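Local coordinates for G-protein alpha subunit Galpha7 (Naegleria fowleri, PDB 6NE6) that probably binds and hydrolyses GTP as the alpha subunit of a heterotrimeric G protein, switching between nucleotide states to relay signals from membrane receptors, at residues A[199-204]-A[242-247]; A[280-285]-A[300-305]; A[69-74]-A[112-117]; A[131-136]-A[150-155]. All blocks are in the same frame, centred on the assembly; numbering follows the deposited sequence. Where two conformers were deposited one is given.

Contact 1 (A[199-204]-A[242-247]); sequences SILFVC and LVYLLL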
loop_
_atom_site.group_PDB
_atom_site.type_symbol
_atom_site.label_atom_id
_atom_site.label_comp_id
_atom_site.label_asym_id
_atom_site.label_seq_id
_atom_site.Cartn_x
_atom_site.Cartn_y
_atom_site.Cartn_z
ATOM N N SER A 199 1.687 -2.047 -20.906
ATOM C CA SER A 199 2.012 -3.053 -19.906
ATOM C C SER A 199 1.168 -2.796 -18.667
ATOM O O SER A 199 0.810 -1.652 -18.379
ATOM C CB SER A 199 3.507 -3.013 -19.554
ATOM O OG SER A 199 3.847 -3.966 -18.560
ATOM N N ILE A 200 0.870 -3.864 -17.940
ATOM C CA ILE A 200 0.139 -3.806 -16.680
ATOM C C ILE A 200 1.047 -4.361 -15.597
ATOM O O ILE A 200 1.623 -5.439 -15.773
ATOM C CB ILE A 200 -1.160 -4.626 -16.754
ATOM C CG1 ILE A 200 -2.161 -3.958 -17.696
ATOM C CG2 ILE A 200 -1.742 -4.867 -15.331
ATOM C CD1 ILE A 200 -3.300 -4.899 -18.105
ATOM N N LEU A 201 1.156 -3.639 -14.485
ATOM C CA LEU A 201 1.803 -4.139 -13.270
ATOM C C LEU A 201 0.681 -4.485 -12.309
ATOM O O LEU A 201 0.052 -3.591 -11.732
ATOM C CB LEU A 201 2.740 -3.110 -12.650
ATOM C CG LEU A 201 3.838 -2.520 -13.534
ATOM C CD1 LEU A 201 4.826 -1.757 -12.673
ATOM C CD2 LEU A 201 4.535 -3.627 -14.334
ATOM N N PHE A 202 0.419 -5.785 -12.153
ATOM C CA PHE A 202 -0.601 -6.264 -11.232
ATOM C C PHE A 202 0.061 -6.397 -9.868
ATOM O O PHE A 202 0.949 -7.233 -9.686
ATOM C CB PHE A 202 -1.179 -7.598 -11.696
ATOM C CG PHE A 202 -2.483 -7.924 -11.044
ATOM C CD1 PHE A 202 -2.528 -8.383 -9.737
ATOM C CD2 PHE A 202 -3.669 -7.732 -11.730
ATOM C CE1 PHE A 202 -3.752 -8.657 -9.129
ATOM C CE2 PHE A 202 -4.879 -8.010 -11.142
ATOM C CZ PHE A 202 -4.921 -8.466 -9.831
ATOM N N VAL A 203 -0.345 -5.569 -8.912
ATOM C CA VAL A 203 0.362 -5.479 -7.633
ATOM C C VAL A 203 -0.440 -6.205 -6.564
ATOM O O VAL A 203 -1.624 -5.894 -6.351
ATOM C CB VAL A 203 0.587 -4.018 -7.221
ATOM C CG1 VAL A 203 1.415 -3.958 -5.932
ATOM C CG2 VAL A 203 1.252 -3.231 -8.351
ATOM N N CYS A 204 0.213 -7.147 -5.873
ATOM C CA CYS A 204 -0.395 -7.901 -4.784
ATOM C C CYS A 204 0.509 -7.819 -3.576
ATOM O O CYS A 204 1.735 -7.831 -3.714
ATOM C CB CYS A 204 -0.602 -9.374 -5.139
ATOM S SG CYS A 204 -1.853 -9.626 -6.422
ATOM N N LEU A 242 1.404 -6.307 -22.141
ATOM C CA LEU A 242 2.178 -7.249 -21.337
ATOM C C LEU A 242 1.753 -7.145 -19.881
ATOM O O LEU A 242 1.534 -6.048 -19.376
ATOM C CB LEU A 242 3.678 -6.951 -21.431
ATOM C CG LEU A 242 4.289 -6.969 -22.820
ATOM C CD1 LEU A 242 5.736 -6.518 -22.717
ATOM C CD2 LEU A 242 4.182 -8.366 -23.393
ATOM N N VAL A 243 1.663 -8.280 -19.190
ATOM C CA VAL A 243 1.202 -8.291 -17.802
ATOM C C VAL A 243 2.300 -8.846 -16.903
ATOM O O VAL A 243 2.780 -9.964 -17.121
ATOM C CB VAL A 243 -0.097 -9.107 -17.646
ATOM C CG1 VAL A 243 -0.620 -8.992 -16.239
ATOM C CG2 VAL A 243 -1.150 -8.616 -18.649
ATOM N N TYR A 244 2.674 -8.069 -15.881
ATOM C CA TYR A 244 3.631 -8.468 -14.863
ATOM C C TYR A 244 2.931 -8.580 -13.516
ATOM O O TYR A 244 2.034 -7.791 -13.208
ATOM C CB TYR A 244 4.760 -7.442 -14.751
ATOM C CG TYR A 244 5.572 -7.302 -16.007
ATOM C CD1 TYR A 244 6.727 -8.059 -16.194
ATOM C CD2 TYR A 244 5.200 -6.415 -17.008
ATOM C CE1 TYR A 244 7.478 -7.941 -17.341
ATOM C CE2 TYR A 244 5.950 -6.300 -18.168
ATOM C CZ TYR A 244 7.081 -7.066 -18.330
ATOM O OH TYR A 244 7.828 -6.935 -19.485
ATOM N N LEU A 245 3.337 -9.560 -12.711
ATOM C CA LEU A 245 2.857 -9.685 -11.339
ATOM C C LEU A 245 3.943 -9.167 -10.405
ATOM O O LEU A 245 5.083 -9.643 -10.458
ATOM C CB LEU A 245 2.512 -11.139 -11.000
ATOM C CG LEU A 245 2.055 -11.357 -9.545
ATOM C CD1 LEU A 245 0.751 -10.594 -9.239
ATOM C CD2 LEU A 245 1.909 -12.849 -9.249
ATOM N N LEU A 246 3.596 -8.187 -9.567
ATOM C CA LEU A 246 4.518 -7.630 -8.579
ATOM C C LEU A 246 4.030 -8.033 -7.192
ATOM O O LEU A 246 2.946 -7.617 -6.770
ATOM C CB LEU A 246 4.589 -6.113 -8.704
ATOM C CG LEU A 246 5.613 -5.541 -9.675
ATOM C CD1 LEU A 246 5.330 -5.993 -11.111
ATOM C CD2 LEU A 246 5.583 -4.021 -9.552
ATOM N N LEU A 247 4.820 -8.839 -6.492
ATOM C CA LEU A 247 4.480 -9.249 -5.130
ATOM C C LEU A 247 5.197 -8.267 -4.215
ATOM O O LEU A 247 6.414 -8.350 -4.029
ATOM C CB LEU A 247 4.867 -10.709 -4.884
ATOM C CG LEU A 247 4.072 -11.688 -5.768
ATOM C CD1 LEU A 247 4.597 -13.134 -5.678
ATOM C CD2 LEU A 247 2.594 -11.648 -5.432
#
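The ring of Tyr244 is approached obliquely by Leu201 CD2, 3.9 Å from Tyr244 CD2. At its edge, in one of two positions of Ser199, the serine OG lies near the ring plane, 3.2 Å from Tyr244 CE2. The ring of Phe202 has Cys204 SG of its own strand at its edge, and Leu245 CD1 comes at it obliquely, 4.0 Å from Phe202 CD1. Phe202 CG stands anti to the backbone N (chi1 -163°), and the ring leads away from strand 242-248 to meet Tyr232 and Phe229. The strands run parallel in register, joined by five backbone hydrogen bonds, among them Tyr244 N to Ile200 O (2.8 Å). They are the two strands of a right-handed beta-alpha-beta crossover through helix 221-235, within the P-loop NTPase sheet of the Ras-like domain. Leu242 O accepts from Ile200 N at 2.7 Å and, in that same serine conformer, from Ser199 OG above the carbonyl plane at 3.2 Å. On the Tyr244 side of the sheet, Leu201 CD1 touches Leu246 CD2 at 3.9 Å; on the Phe202 side, Cys204 CB rests on Leu247 CD2. The hydroxyl of Tyr244 is hydrogen-bonded to Asp321 of helix 308-326, which packs over the same face.

Contact 2 (A[280-285]-A[300-305]); sequences AKEFIK and VFFVTA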
loop_
_atom_site.group_PDB
_atom_site.type_symbol
_atom_site.label_atom_id
_atom_site.label_comp_id
_atom_site.label_asym_id
_atom_site.label_seq_id
_atom_site.Cartn_x
_atom_site.Cartn_y
_atom_site.Cartn_z
ATOM N N ALA A 280 8.748 -19.633 2.056
ATOM C CA ALA A 280 7.362 -19.192 2.116
ATOM C C ALA A 280 7.009 -18.307 0.925
ATOM O O ALA A 280 5.927 -18.446 0.345
ATOM C CB ALA A 280 7.105 -18.463 3.435
ATOM N N LYS A 281 7.911 -17.408 0.518
ATOM C CA LYS A 281 7.548 -16.543 -0.598
ATOM C C LYS A 281 7.534 -17.314 -1.909
ATOM O O LYS A 281 6.747 -16.989 -2.807
ATOM C CB LYS A 281 8.477 -15.322 -0.686
ATOM C CG LYS A 281 9.862 -15.602 -1.255
ATOM C CD LYS A 281 10.764 -14.383 -1.057
ATOM C CE LYS A 281 12.123 -14.583 -1.699
ATOM N NZ LYS A 281 13.098 -13.529 -1.247
ATOM N N GLU A 282 8.370 -18.350 -2.034
ATOM C CA GLU A 282 8.327 -19.159 -3.247
ATOM C C GLU A 282 7.005 -19.904 -3.354
ATOM O O GLU A 282 6.431 -20.009 -4.446
ATOM C CB GLU A 282 9.509 -20.120 -3.279
ATOM C CG GLU A 282 10.848 -19.412 -3.482
ATOM C CD GLU A 282 10.936 -18.675 -4.809
ATOM O OE1 GLU A 282 10.411 -19.197 -5.818
ATOM O OE2 GLU A 282 11.531 -17.574 -4.841
ATOM N N PHE A 283 6.490 -20.390 -2.217
ATOM C CA PHE A 283 5.180 -21.034 -2.197
ATOM C C PHE A 283 4.086 -20.072 -2.631
ATOM O O PHE A 283 3.190 -20.445 -3.397
ATOM C CB PHE A 283 4.893 -21.573 -0.795
ATOM C CG PHE A 283 3.553 -22.248 -0.646
ATOM C CD1 PHE A 283 3.412 -23.598 -0.929
ATOM C CD2 PHE A 283 2.454 -21.547 -0.174
ATOM C CE1 PHE A 283 2.187 -24.234 -0.769
ATOM C CE2 PHE A 283 1.227 -22.175 -0.018
ATOM C CZ PHE A 283 1.102 -23.524 -0.312
ATOM N N ILE A 284 4.145 -18.827 -2.156
ATOM C CA ILE A 284 3.138 -17.843 -2.544
ATOM C C ILE A 284 3.246 -17.521 -4.027
ATOM O O ILE A 284 2.238 -17.460 -4.741
ATOM C CB ILE A 284 3.266 -16.577 -1.682
ATOM C CG1 ILE A 284 2.944 -16.903 -0.225
ATOM C CG2 ILE A 284 2.339 -15.481 -2.214
ATOM C CD1 ILE A 284 3.303 -15.777 0.743
ATOM N N LYS A 285 4.466 -17.308 -4.517
ATOM C CA LYS A 285 4.645 -17.081 -5.949
ATOM C C LYS A 285 4.099 -18.252 -6.763
ATOM O O LYS A 285 3.453 -18.045 -7.796
ATOM C CB LYS A 285 6.121 -16.844 -6.250
ATOM C CG LYS A 285 6.492 -16.768 -7.729
ATOM C CD LYS A 285 7.999 -16.590 -7.897
ATOM C CE LYS A 285 8.406 -16.630 -9.363
ATOM N NZ LYS A 285 9.879 -16.467 -9.536
ATOM N N VAL A 300 7.211 -12.473 -12.987
ATOM C CA VAL A 300 6.794 -12.221 -11.608
ATOM C C VAL A 300 7.993 -11.658 -10.857
ATOM O O VAL A 300 9.098 -12.195 -10.969
ATOM C CB VAL A 300 6.280 -13.496 -10.908
ATOM C CG1 VAL A 300 5.959 -13.204 -9.456
ATOM C CG2 VAL A 300 5.052 -14.066 -11.620
ATOM N N PHE A 301 7.784 -10.565 -10.114
ATOM C CA PHE A 301 8.860 -9.900 -9.386
ATOM C C PHE A 301 8.451 -9.692 -7.937
ATOM O O PHE A 301 7.305 -9.324 -7.653
ATOM C CB PHE A 301 9.225 -8.517 -9.985
ATOM C CG PHE A 301 9.821 -8.571 -11.363
ATOM C CD1 PHE A 301 11.197 -8.645 -11.539
ATOM C CD2 PHE A 301 9.012 -8.515 -12.486
ATOM C CE1 PHE A 301 11.752 -8.686 -12.819
ATOM C CE2 PHE A 301 9.569 -8.547 -13.767
ATOM C CZ PHE A 301 10.924 -8.639 -13.929
ATOM N N PHE A 302 9.393 -9.911 -7.020
ATOM C CA PHE A 302 9.214 -9.488 -5.640
ATOM C C PHE A 302 9.729 -8.067 -5.513
ATOM O O PHE A 302 10.747 -7.718 -6.116
ATOM C CB PHE A 302 9.986 -10.397 -4.676
ATOM C CG PHE A 302 9.533 -11.828 -4.695
ATOM C CD1 PHE A 302 8.355 -12.199 -4.060
ATOM C CD2 PHE A 302 10.278 -12.795 -5.342
ATOM C CE1 PHE A 302 7.940 -13.510 -4.056
ATOM C CE2 PHE A 302 9.860 -14.117 -5.351
ATOM C CZ PHE A 302 8.685 -14.468 -4.707
ATOM N N VAL A 303 9.057 -7.248 -4.701
ATOM C CA VAL A 303 9.490 -5.863 -4.543
ATOM C C VAL A 303 9.095 -5.345 -3.165
ATOM O O VAL A 303 8.173 -5.850 -2.523
ATOM C CB VAL A 303 8.911 -4.966 -5.667
ATOM C CG1 VAL A 303 7.423 -4.800 -5.513
ATOM C CG2 VAL A 303 9.618 -3.610 -5.697
ATOM N N THR A 304 9.837 -4.349 -2.688
ATOM C CA THR A 304 9.442 -3.579 -1.514
ATOM C C THR A 304 9.363 -2.134 -1.980
ATOM O O THR A 304 10.390 -1.468 -2.111
ATOM C CB THR A 304 10.429 -3.748 -0.366
ATOM O OG1 THR A 304 10.483 -5.131 0.000
ATOM C CG2 THR A 304 9.966 -2.937 0.848
ATOM N N ALA A 305 8.144 -1.669 -2.258
ATOM C CA ALA A 305 7.970 -0.334 -2.819
ATOM C C ALA A 305 8.489 0.751 -1.884
ATOM O O ALA A 305 8.930 1.805 -2.349
ATOM C CB ALA A 305 6.493 -0.087 -3.144
#
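Phe302 points its ring into the surface of helix 277-291, where Lys281 and Lys285 receive it with the aliphatic parts of their side chains. Lys281 CD stands over one face, 4.2 Å from the centroid of the Phe302 ring and 10° off its normal, a CH-pi contact. Nearer the backbone, Lys281 CG lies 3.8 Å from Phe302 CZ, and the carbonyl O of Lys281 is 3.7 Å from the same atom. Lys285 crosses the phenyl group at about a right angle, its CB 3.8 Å from Phe302 CZ and its CD close to CZ and CE2. Two residues earlier in the strand, Val300 CG1 meets Lys285 CG at 4.0 Å, the two side chains sliding past each other in opposite directions. The axes of 280-285 and 300-302 come within 10.7 Å, roughly antiparallel at 150°. This is helix-on-sheet packing in the alpha/beta Ras-like domain: the helix lies against the face of the outermost strand 297-302 that carries Val300 and Phe302, while Phe301 is directed to the other face, toward helix 308-326. With Lys281 CG between the backbone N and the carbonyl carbon (chi1 76°), CG comes against Phe302 CZ, and the extended chain beyond carries CD over the ring and NZ on to a salt bridge with Asp278 and a hydrogen bond with His250. The ring attracts this ammonium at most weakly, NZ lying 5.3 Å from the Phe302 centroid. Phe302 also packs on Leu247 of strand 242-248, and its backbone O accepts from Arg314.

Contact 3 (A[69-74]-A[112-117]); sequences LPISTE and EPAILQ. With EDO (1,2-ethanediol), chain E.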
loop_
_atom_site.group_PDB
_atom_site.type_symbol
_atom_site.label_atom_id
_atom_site.label_comp_id
_atom_site.label_asym_id
_atom_site.label_seq_id
_atom_site.Cartn_x
_atom_site.Cartn_y
_atom_site.Cartn_z
ATOM N N LEU A 69 -8.508 -6.725 27.273
ATOM C CA LEU A 69 -7.291 -6.236 27.914
ATOM C C LEU A 69 -7.568 -4.898 28.579
ATOM O O LEU A 69 -7.645 -3.869 27.889
ATOM C CB LEU A 69 -6.158 -6.097 26.896
ATOM C CG LEU A 69 -5.611 -7.407 26.337
ATOM C CD1 LEU A 69 -4.610 -7.139 25.231
ATOM C CD2 LEU A 69 -4.972 -8.202 27.457
ATOM N N PRO A 70 -7.725 -4.853 29.897
ATOM C CA PRO A 70 -8.022 -3.577 30.554
ATOM C C PRO A 70 -6.856 -2.606 30.445
ATOM O O PRO A 70 -5.684 -2.988 30.493
ATOM C CB PRO A 70 -8.284 -3.976 32.011
ATOM C CG PRO A 70 -8.601 -5.427 31.966
ATOM C CD PRO A 70 -7.805 -5.987 30.829
ATOM N N ILE A 71 -7.201 -1.333 30.280
ATOM C CA ILE A 71 -6.175 -0.307 30.235
ATOM C C ILE A 71 -5.635 -0.076 31.646
ATOM O O ILE A 71 -6.358 -0.190 32.648
ATOM C CB ILE A 71 -6.763 0.959 29.586
ATOM C CG1 ILE A 71 -6.841 0.736 28.070
ATOM C CG2 ILE A 71 -5.974 2.198 29.946
ATOM C CD1 ILE A 71 -7.676 1.765 27.317
ATOM N N SER A 72 -4.332 0.210 31.727
ATOM C CA SER A 72 -3.626 0.133 33.010
ATOM C C SER A 72 -4.111 1.152 34.041
ATOM O O SER A 72 -4.076 0.864 35.241
ATOM C CB SER A 72 -2.125 0.310 32.790
ATOM O OG SER A 72 -1.819 1.634 32.402
ATOM N N THR A 73 -4.524 2.344 33.614
ATOM C CA THR A 73 -4.842 3.427 34.538
ATOM C C THR A 73 -6.133 4.103 34.112
ATOM O O THR A 73 -6.517 4.071 32.940
ATOM C CB THR A 73 -3.737 4.499 34.607
ATOM O OG1 THR A 73 -3.593 5.105 33.323
ATOM C CG2 THR A 73 -2.401 3.897 35.025
ATOM N N GLU A 74 -6.799 4.728 35.088
ATOM C CA GLU A 74 -7.994 5.503 34.774
ATOM C C GLU A 74 -7.655 6.670 33.860
ATOM O O GLU A 74 -8.444 7.029 32.981
ATOM C CB GLU A 74 -8.662 6.010 36.054
ATOM C CG GLU A 74 -9.915 6.835 35.784
ATOM C CD GLU A 74 -11.065 6.013 35.200
ATOM O OE1 GLU A 74 -10.998 4.763 35.228
ATOM O OE2 GLU A 74 -12.044 6.623 34.715
ATOM N N GLU A 112 0.790 2.654 26.353
ATOM C CA GLU A 112 -0.079 1.853 27.216
ATOM C C GLU A 112 0.088 0.366 26.907
ATOM O O GLU A 112 -0.026 -0.039 25.747
ATOM C CB GLU A 112 -1.537 2.301 27.020
ATOM C CG GLU A 112 -2.595 1.309 27.452
ATOM C CD GLU A 112 -2.563 1.042 28.943
ATOM O OE1 GLU A 112 -2.274 1.983 29.714
ATOM O OE2 GLU A 112 -2.817 -0.109 29.347
ATOM N N PRO A 113 0.366 -0.470 27.909
ATOM C CA PRO A 113 0.625 -1.891 27.612
ATOM C C PRO A 113 -0.520 -2.593 26.899
ATOM O O PRO A 113 -0.264 -3.418 26.010
ATOM C CB PRO A 113 0.900 -2.498 28.999
ATOM C CG PRO A 113 0.498 -1.452 30.001
ATOM C CD PRO A 113 0.654 -0.130 29.308
ATOM N N ALA A 114 -1.776 -2.284 27.235
ATOM C CA ALA A 114 -2.885 -2.919 26.521
ATOM C C ALA A 114 -2.852 -2.579 25.039
ATOM O O ALA A 114 -3.084 -3.446 24.188
ATOM C CB ALA A 114 -4.228 -2.503 27.123
ATOM N N ILE A 115 -2.572 -1.313 24.717
ATOM C CA ILE A 115 -2.459 -0.879 23.326
ATOM C C ILE A 115 -1.343 -1.642 22.619
ATOM O O ILE A 115 -1.503 -2.103 21.483
ATOM C CB ILE A 115 -2.220 0.644 23.276
ATOM C CG1 ILE A 115 -3.464 1.378 23.762
ATOM C CG2 ILE A 115 -1.810 1.100 21.867
ATOM C CD1 ILE A 115 -4.682 1.246 22.801
ATOM N N LEU A 116 -0.189 -1.771 23.274
ATOM C CA LEU A 116 0.941 -2.442 22.639
ATOM C C LEU A 116 0.691 -3.941 22.481
ATOM O O LEU A 116 1.192 -4.557 21.532
ATOM C CB LEU A 116 2.232 -2.166 23.431
ATOM C CG LEU A 116 2.737 -0.715 23.310
ATOM C CD1 LEU A 116 3.973 -0.428 24.172
ATOM C CD2 LEU A 116 3.000 -0.338 21.845
ATOM N N GLN A 117 -0.081 -4.542 23.386
ATOM C CA GLN A 117 -0.469 -5.943 23.209
ATOM C C GLN A 117 -1.365 -6.098 21.988
ATOM O O GLN A 117 -1.242 -7.067 21.223
ATOM C CB GLN A 117 -1.181 -6.451 24.467
ATOM C CG GLN A 117 -0.261 -6.730 25.679
ATOM C CD GLN A 117 0.575 -7.998 25.518
ATOM O OE1 GLN A 117 0.235 -8.892 24.730
ATOM N NE2 GLN A 117 1.674 -8.077 26.256
HETATM C C1 EDO E . -9.010 1.571 34.574
HETATM O O1 EDO E . -9.750 2.407 35.472
HETATM C C2 EDO E . -7.694 1.172 35.231
HETATM O O2 EDO E . -7.958 0.431 36.426
HETATM O O HOH W 1 -2.791 -2.654 30.616
#
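Glu112 reaches across to Ser72 with its carboxylate. From CB, CG stands anti to the backbone N (chi1 160°), and a bend at chi2 (64°) places CD so that the carboxylate meets Ser72. At the tip, OE1 offers its syn lone pair to Ser72 OG at 2.7 Å and has a weak, longer bond from Ser72 N; Asn76 ND2 is another donor to it. OE2 is gripped from opposite faces of the carboxylate plane: Ser72 N comes to Glu112 OE2 at 2.8 Å, and Ala114 N, on the anti side, at 3.2 Å. Glu112 is the N-cap residue of helix 113-120 and the bond from Ala114 N is its capping bond, so one side chain both caps its helix and fastens the loop. A water donates to Glu112 OE2 at 2.8 Å and to Pro70 O. Beside this polar grip, Leu69 CD1 packs on Gln117 CB at 3.6 Å, and Ala114 CB lies 3.7 Å from Pro70 O. Residues 69-73 lie in the loop between helix 39-66 and helix 74-89, in what is probably the helical domain of the G-alpha fold. Ala114 and Ile115 of helix 113-120 rest on helix 39-66, while Ile71 touches Asn76 and Ala80 of helix 74-89.

Contact 4 (A[131-136]-A[150-155]); sequences ASYYFD and EEDVVR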
loop_
_atom_site.group_PDB
_atom_site.type_symbol
_atom_site.label_atom_id
_atom_site.label_comp_id
_atom_site.label_asym_id
_atom_site.label_seq_id
_atom_site.Cartn_x
_atom_site.Cartn_y
_atom_site.Cartn_z
ATOM N N ALA A 131 1.174 2.540 10.650
ATOM C CA ALA A 131 0.718 3.042 11.945
ATOM C C ALA A 131 1.875 3.269 12.915
ATOM O O ALA A 131 1.955 4.326 13.548
ATOM C CB ALA A 131 -0.315 2.093 12.544
ATOM N N SER A 132 2.775 2.285 13.069
ATOM C CA SER A 132 3.845 2.468 14.044
ATOM C C SER A 132 4.797 3.582 13.625
ATOM O O SER A 132 5.303 4.306 14.490
ATOM C CB SER A 132 4.613 1.160 14.268
ATOM O OG SER A 132 5.401 0.822 13.142
ATOM N N TYR A 133 5.040 3.736 12.326
ATOM C CA TYR A 133 5.870 4.829 11.839
ATOM C C TYR A 133 5.330 6.172 12.313
ATOM O O TYR A 133 6.072 7.001 12.859
ATOM C CB TYR A 133 5.933 4.780 10.307
ATOM C CG TYR A 133 6.547 6.031 9.705
ATOM C CD1 TYR A 133 7.917 6.136 9.506
ATOM C CD2 TYR A 133 5.746 7.111 9.347
ATOM C CE1 TYR A 133 8.474 7.293 8.965
ATOM C CE2 TYR A 133 6.289 8.263 8.808
ATOM C CZ TYR A 133 7.651 8.349 8.618
ATOM O OH TYR A 133 8.185 9.494 8.080
ATOM N N TYR A 134 4.032 6.413 12.111
ATOM C CA TYR A 134 3.502 7.713 12.503
ATOM C C TYR A 134 3.534 7.876 14.021
ATOM O O TYR A 134 3.946 8.931 14.528
ATOM C CB TYR A 134 2.086 7.907 11.948
ATOM C CG TYR A 134 2.009 8.086 10.441
ATOM C CD1 TYR A 134 2.799 9.033 9.783
ATOM C CD2 TYR A 134 1.147 7.308 9.681
ATOM C CE1 TYR A 134 2.719 9.204 8.402
ATOM C CE2 TYR A 134 1.061 7.467 8.309
ATOM C CZ TYR A 134 1.843 8.419 7.676
ATOM O OH TYR A 134 1.763 8.576 6.300
ATOM N N PHE A 135 3.146 6.834 14.764
ATOM C CA PHE A 135 3.162 6.931 16.221
ATOM C C PHE A 135 4.570 7.203 16.740
ATOM O O PHE A 135 4.763 8.009 17.664
ATOM C CB PHE A 135 2.647 5.639 16.862
ATOM C CG PHE A 135 1.167 5.378 16.700
ATOM C CD1 PHE A 135 0.230 6.400 16.731
ATOM C CD2 PHE A 135 0.715 4.064 16.573
ATOM C CE1 PHE A 135 -1.137 6.113 16.617
ATOM C CE2 PHE A 135 -0.640 3.775 16.461
ATOM C CZ PHE A 135 -1.567 4.790 16.491
ATOM N N ASP A 136 5.570 6.533 16.161
ATOM C CA ASP A 136 6.936 6.702 16.650
ATOM C C ASP A 136 7.522 8.057 16.289
ATOM O O ASP A 136 8.541 8.444 16.870
ATOM C CB ASP A 136 7.853 5.613 16.092
ATOM C CG ASP A 136 7.661 4.275 16.776
ATOM O OD1 ASP A 136 7.146 4.242 17.920
ATOM O OD2 ASP A 136 8.060 3.257 16.167
ATOM N N GLU A 150 8.543 14.175 3.016
ATOM C CA GLU A 150 8.478 13.280 1.872
ATOM C C GLU A 150 8.073 11.871 2.293
ATOM O O GLU A 150 7.144 11.283 1.729
ATOM C CB GLU A 150 9.847 13.287 1.200
ATOM C CG GLU A 150 9.890 12.812 -0.203
ATOM C CD GLU A 150 11.234 13.127 -0.819
ATOM O OE1 GLU A 150 12.187 12.358 -0.577
ATOM O OE2 GLU A 150 11.349 14.172 -1.496
ATOM N N GLU A 151 8.752 11.320 3.307
ATOM C CA GLU A 151 8.444 9.958 3.732
ATOM C C GLU A 151 7.047 9.868 4.343
ATOM O O GLU A 151 6.335 8.874 4.138
ATOM C CB GLU A 151 9.504 9.464 4.721
ATOM C CG GLU A 151 9.266 8.031 5.184
ATOM C CD GLU A 151 10.389 7.489 6.042
ATOM O OE1 GLU A 151 11.285 8.277 6.409
ATOM O OE2 GLU A 151 10.371 6.275 6.348
ATOM N N ASP A 152 6.624 10.903 5.073
ATOM C CA ASP A 152 5.251 10.936 5.587
ATOM C C ASP A 152 4.231 10.740 4.475
ATOM O O ASP A 152 3.244 10.016 4.645
ATOM C CB ASP A 152 4.954 12.264 6.282
ATOM C CG ASP A 152 5.713 12.449 7.585
ATOM O OD1 ASP A 152 6.392 11.513 8.094
ATOM O OD2 ASP A 152 5.617 13.578 8.104
ATOM N N VAL A 153 4.451 11.392 3.328
ATOM C CA VAL A 153 3.482 11.342 2.235
ATOM C C VAL A 153 3.507 9.975 1.554
ATOM O O VAL A 153 2.457 9.401 1.242
ATOM C CB VAL A 153 3.745 12.476 1.228
ATOM C CG1 VAL A 153 2.818 12.323 -0.001
ATOM C CG2 VAL A 153 3.542 13.849 1.881
ATOM N N VAL A 154 4.699 9.442 1.311
ATOM C CA VAL A 154 4.837 8.123 0.693
ATOM C C VAL A 154 4.111 7.071 1.519
ATOM O O VAL A 154 3.485 6.157 0.977
ATOM C CB VAL A 154 6.326 7.780 0.523
ATOM C CG1 VAL A 154 6.527 6.327 0.069
ATOM C CG2 VAL A 154 6.983 8.742 -0.466
ATOM N N ARG A 155 4.162 7.199 2.840
ATOM C CA ARG A 155 3.560 6.204 3.718
ATOM C C ARG A 155 2.063 6.401 3.942
ATOM O O ARG A 155 1.430 5.531 4.548
ATOM C CB ARG A 155 4.289 6.214 5.060
ATOM C CG ARG A 155 5.665 5.586 4.991
ATOM C CD ARG A 155 6.228 5.430 6.370
ATOM N NE ARG A 155 7.567 4.850 6.389
ATOM C CZ ARG A 155 7.829 3.575 6.662
ATOM N NH1 ARG A 155 6.842 2.730 6.933
ATOM N NH2 ARG A 155 9.082 3.152 6.683
#
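Tyr133 and Tyr134 each give a phenolic hydrogen bond to Asp152, one to its side chain and one to its backbone. Tyr133 OH donates to Asp152 OD1 at 2.7 Å, nearly in line with the carboxylate C-O bond, and the ring and carboxylate planes stand 74° apart. The other oxygen, OD2, has a salt bridge to Arg140 and a hydrogen bond from Tyr146, so both ends of this buried carboxylate are satisfied and its negative charge is probably stabilised. Tyr134 OH donates to Asp152 O at 2.6 Å, in the carbonyl plane.

Arg155 lies across one face of Tyr133. Its CD stands over the ring, 3.4 Å from the Tyr133 centroid, and the guanidinium continues flat at 10° to the ring plane, with centres 4.5 Å apart. Its NE donates to Glu151 OE2 at 3.1 Å within a salt bridge, and NH2 adds a weak bond to the same oxygen. Glu151, one helical turn earlier, probably helps hold the guanidinium in its offset stack, NE above the CD1 side of the ring.

The contact joins two short, roughly antiparallel helices separated by helix 138-141. Tyr134 reaches helix 39-66, and Val154 packs on helix 22-32, whose Lys27 donates to Val153 O and Val154 O. Helix 150-154 thus probably lies where the G-alpha helical domain returns to the Ras-like domain, just before switch I.

In the fold
From the N terminus, contact 3 comes first, tying the loop between helices 39-66 and 74-89 to helix 113-120 and closing a largely helical loop. Contact 4 follows, tying helix 131-136 to helix 150-154 across a 13-residue connection containing helix 138-141; helices 113-120 and 131-136 are successive in the chain, and the nearest atoms of the two contacts are about 6 Å apart. Contact 1 then closes the crossover through helix 221-235, and contact 2 the connection from helix 277-291 to strand 297-302. All four are in series, with none nested or crossing. Contacts 1 and 2 share one sheet, since 242-248 and 297-302 are neighbouring strands; the centre of contact 3 is about 42 Å from that of contact 1.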